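Local coordinates for protein GCN5-related N-acetyltransferase:Aminotransferase, class-II (Rhodopseudomonas palustris, PDB 2FIW) that binds acetyl coenzyme A and probably transfers its acetyl group to an amine, as GNAT-family acetyltransferases do, at residues 63-68 with 105-110. Sequence-based numbering, arbitrary orientation.
Sequences LTLIAT and DALEKL. With SO4 (sulfate ion), chain B.
The methyl of A106 meets the end of L65: its CB lies 3.5 Å from L65 CD1, the closest approach between strand segment 63-68 and helix segment 105-110. In L65 the first torsion sets CG anti to the carbonyl carbon (chi1 -72°), and the second, extended at 163°, carries CD1 outward, so that this one methyl branch touches A106, L107 and L110, one helical turn. A106 also touches L10 of the neighbouring strand 9-12, so this side of the helix rests on two adjacent strands.

One residue on, L107 is buried, and although its CB does not point at the strand, the CD2 branch swings back toward it. That methyl sits 4.0 Å from L65 CD1 and equally far from the backbone oxygen L63 O, with the side chains of L65 and L107 lying alongside each other and pointing opposite ways. L107 further touches A77 on strand 72-80, the partner of L65 in backbone hydrogen bonding. In the GNAT fold helix 99-112 is the connection between the parallel neighbours 84-90 and 118-123, a beta-alpha-beta crossover, and its 105-110 part also lies against strand 63-69 of the same sheet. The axes of segments 105-110 and 63-68 come within 9.9 Å, their N-to-C directions 150° apart and so nearly antiparallel. The side chain of L107 is about 9 Å from the bound acetyl coenzyme A.

L110 then closes the turn, its backbone N bonded to A106 O. Its CG lies 3.9 Å from L63 CD1, with L63 set at a slant across L110, while its CD2 methyl reaches 4.2 Å from L65 CD1. L63, at this more exposed end, also packs against R114, beyond the helix.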
ATOM      1  N   LEU A  63      -5.792   2.222 -10.247  1.00 32.38           N
ATOM      2  CA  LEU A  63      -6.152   0.799 -10.279  1.00 32.19           C
ATOM      3  C   LEU A  63      -5.979   0.207  -8.885  1.00 32.22           C
ATOM      4  O   LEU A  63      -4.867  -0.091  -8.460  1.00 32.26           O
ATOM      5  CB  LEU A  63      -5.362   0.021 -11.345  1.00 31.53           C
ATOM      6  CG  LEU A  63      -5.310   0.529 -12.796  1.00 32.02           C
ATOM      7  CD1 LEU A  63      -4.630  -0.526 -13.669  1.00 32.23           C
ATOM      8  CD2 LEU A  63      -6.696   0.857 -13.376  1.00 31.61           C
ATOM      9  N   THR A  64      -7.100   0.061  -8.184  1.00 32.46           N
ATOM     10  CA  THR A  64      -7.123  -0.258  -6.762  1.00 32.25           C
ATOM     11  C   THR A  64      -7.793  -1.604  -6.525  1.00 32.34           C
ATOM     12  O   THR A  64      -8.938  -1.822  -6.914  1.00 32.44           O
ATOM     13  CB  THR A  64      -7.858   0.867  -5.932  1.00 32.32           C
ATOM     14  OG1 THR A  64      -7.296   2.133  -6.260  1.00 30.67           O
ATOM     15  CG2 THR A  64      -7.722   0.646  -4.425  1.00 31.33           C
ATOM     16  N   LEU A  65      -7.055  -2.497  -5.879  1.00 32.18           N
ATOM     17  CA  LEU A  65      -7.518  -3.843  -5.595  1.00 32.27           C
ATOM     18  C   LEU A  65      -7.700  -4.007  -4.101  1.00 32.22           C
ATOM     19  O   LEU A  65      -6.924  -3.460  -3.321  1.00 31.83           O
ATOM     20  CB  LEU A  65      -6.502  -4.876  -6.117  1.00 32.14           C
ATOM     21  CG  LEU A  65      -6.362  -5.093  -7.640  1.00 31.70           C
ATOM     22  CD1 LEU A  65      -5.053  -5.819  -7.992  1.00 27.72           C
ATOM     23  CD2 LEU A  65      -7.588  -5.853  -8.168  1.00 27.72           C
ATOM     24  N   ILE A  66      -8.718  -4.772  -3.717  1.00 32.70           N
ATOM     25  CA  ILE A  66      -8.998  -5.077  -2.331  1.00 32.91           C
ATOM     26  C   ILE A  66      -8.790  -6.564  -2.064  1.00 33.85           C
ATOM     27  O   ILE A  66      -9.352  -7.403  -2.761  1.00 33.99           O
ATOM     28  CB  ILE A  66     -10.429  -4.674  -1.962  1.00 32.86           C
ATOM     29  CG1 ILE A  66     -10.552  -3.151  -1.975  1.00 32.75           C
ATOM     30  CG2 ILE A  66     -10.821  -5.240  -0.589  1.00 32.03           C
ATOM     31  CD1 ILE A  66     -11.869  -2.650  -1.502  1.00 33.40           C
ATOM     32  N   ALA A  67      -7.970  -6.881  -1.059  1.00 34.87           N
ATOM     33  CA  ALA A  67      -7.765  -8.264  -0.636  1.00 35.44           C
ATOM     34  C   ALA A  67      -8.823  -8.646   0.389  1.00 36.63           C
ATOM     35  O   ALA A  67      -9.077  -7.903   1.349  1.00 36.75           O
ATOM     36  CB  ALA A  67      -6.381  -8.466  -0.079  1.00 34.44           C
ATOM     37  N   THR A  68      -9.453  -9.800   0.167  1.00 37.87           N
ATOM     38  CA  THR A  68     -10.461 -10.327   1.086  1.00 38.98           C
ATOM     39  C   THR A  68     -10.044 -11.673   1.705  1.00 39.68           C
ATOM     40  O   THR A  68      -9.274 -12.435   1.116  1.00 39.66           O
ATOM     41  CB  THR A  68     -11.900 -10.386   0.443  1.00 38.71           C
ATOM     42  OG1 THR A  68     -11.817 -10.801  -0.923  1.00 41.54           O
ATOM     43  CG2 THR A  68     -12.549  -9.042   0.446  1.00 38.11           C
ATOM     44  N   ASP A 105       1.999  -8.595  -6.226  1.00 36.74           N
ATOM     45  CA  ASP A 105       2.047  -9.442  -7.418  1.00 36.90           C
ATOM     46  C   ASP A 105       0.970  -9.043  -8.449  1.00 37.17           C
ATOM     47  O   ASP A 105       1.240  -8.975  -9.651  1.00 36.95           O
ATOM     48  CB  ASP A 105       1.848 -10.910  -7.032  1.00 37.30           C
ATOM     49  CG  ASP A 105       3.042 -11.511  -6.267  1.00 37.96           C
ATOM     50  OD1 ASP A 105       4.157 -10.916  -6.252  1.00 39.41           O
ATOM     51  OD2 ASP A 105       2.850 -12.596  -5.667  1.00 36.49           O
ATOM     52  N   ALA A 106      -0.250  -8.788  -7.975  1.00 37.37           N
ATOM     53  CA  ALA A 106      -1.344  -8.362  -8.865  1.00 37.41           C
ATOM     54  C   ALA A 106      -1.050  -7.037  -9.549  1.00 37.46           C
ATOM     55  O   ALA A 106      -1.311  -6.892 -10.744  1.00 37.49           O
ATOM     56  CB  ALA A 106      -2.667  -8.317  -8.133  1.00 36.78           C
ATOM     57  N   LEU A 107      -0.471  -6.093  -8.801  1.00 37.61           N
ATOM     58  CA  LEU A 107      -0.089  -4.794  -9.350  1.00 37.58           C
ATOM     59  C   LEU A 107       1.040  -4.883 -10.384  1.00 38.33           C
ATOM     60  O   LEU A 107       1.009  -4.185 -11.399  1.00 38.37           O
ATOM     61  CB  LEU A 107       0.257  -3.796  -8.244  1.00 37.07           C
ATOM     62  CG  LEU A 107      -0.840  -3.339  -7.259  1.00 37.07           C
ATOM     63  CD1 LEU A 107      -0.363  -2.109  -6.504  1.00 34.98           C
ATOM     64  CD2 LEU A 107      -2.186  -3.059  -7.931  1.00 34.66           C
ATOM     65  N   GLU A 108       2.024  -5.742 -10.142  1.00 38.93           N
ATOM     66  CA  GLU A 108       3.091  -5.970 -11.131  1.00 39.78           C
ATOM     67  C   GLU A 108       2.598  -6.637 -12.427  1.00 40.19           C
ATOM     68  O   GLU A 108       3.049  -6.279 -13.505  1.00 40.44           O
ATOM     69  CB  GLU A 108       4.240  -6.759 -10.513  1.00 39.32           C
ATOM     70  CG  GLU A 108       4.737  -6.107  -9.247  1.00 40.59           C
ATOM     71  CD  GLU A 108       5.854  -6.850  -8.545  1.00 42.32           C
ATOM     72  OE1 GLU A 108       6.185  -8.001  -8.934  1.00 41.91           O
ATOM     73  OE2 GLU A 108       6.402  -6.257  -7.589  1.00 43.29           O
ATOM     74  N   LYS A 109       1.679  -7.596 -12.321  1.00 40.87           N
ATOM     75  CA  LYS A 109       1.071  -8.239 -13.498  1.00 41.96           C
ATOM     76  C   LYS A 109       0.307  -7.187 -14.304  1.00 42.63           C
ATOM     77  O   LYS A 109       0.475  -7.085 -15.519  1.00 43.12           O
ATOM     78  CB  LYS A 109       0.135  -9.378 -13.054  1.00 41.98           C
ATOM     79  CG  LYS A 109      -0.612 -10.137 -14.161  1.00 42.11           C
ATOM     80  CD  LYS A 109      -1.421 -11.286 -13.519  1.00 42.65           C
ATOM     81  CE  LYS A 109      -2.164 -12.169 -14.536  1.00 43.62           C
ATOM     82  NZ  LYS A 109      -1.328 -13.280 -15.117  1.00 44.72           N
ATOM     83  N   LEU A 110      -0.506  -6.400 -13.594  1.00 42.93           N
ATOM     84  CA  LEU A 110      -1.292  -5.311 -14.147  1.00 43.29           C
ATOM     85  C   LEU A 110      -0.412  -4.268 -14.828  1.00 43.47           C
ATOM     86  O   LEU A 110      -0.770  -3.755 -15.885  1.00 43.63           O
ATOM     87  CB  LEU A 110      -2.078  -4.639 -13.017  1.00 43.28           C
ATOM     88  CG  LEU A 110      -3.547  -4.258 -13.103  1.00 43.11           C
ATOM     89  CD1 LEU A 110      -4.389  -5.253 -13.908  1.00 43.07           C
ATOM     90  CD2 LEU A 110      -4.068  -4.149 -11.681  1.00 42.50           C
TER
HETATM   91  S   SO4 B 201     -12.529 -14.298   0.236  1.00 83.82           S
HETATM   92  O1  SO4 B 201     -11.967 -13.098  -0.360  1.00 84.28           O
HETATM   93  O2  SO4 B 201     -11.477 -15.332   0.266  1.00 83.87           O
HETATM   94  O3  SO4 B 201     -12.888 -14.009   1.603  1.00 83.65           O
HETATM   95  O4  SO4 B 201     -13.762 -14.649  -0.475  1.00 81.80           O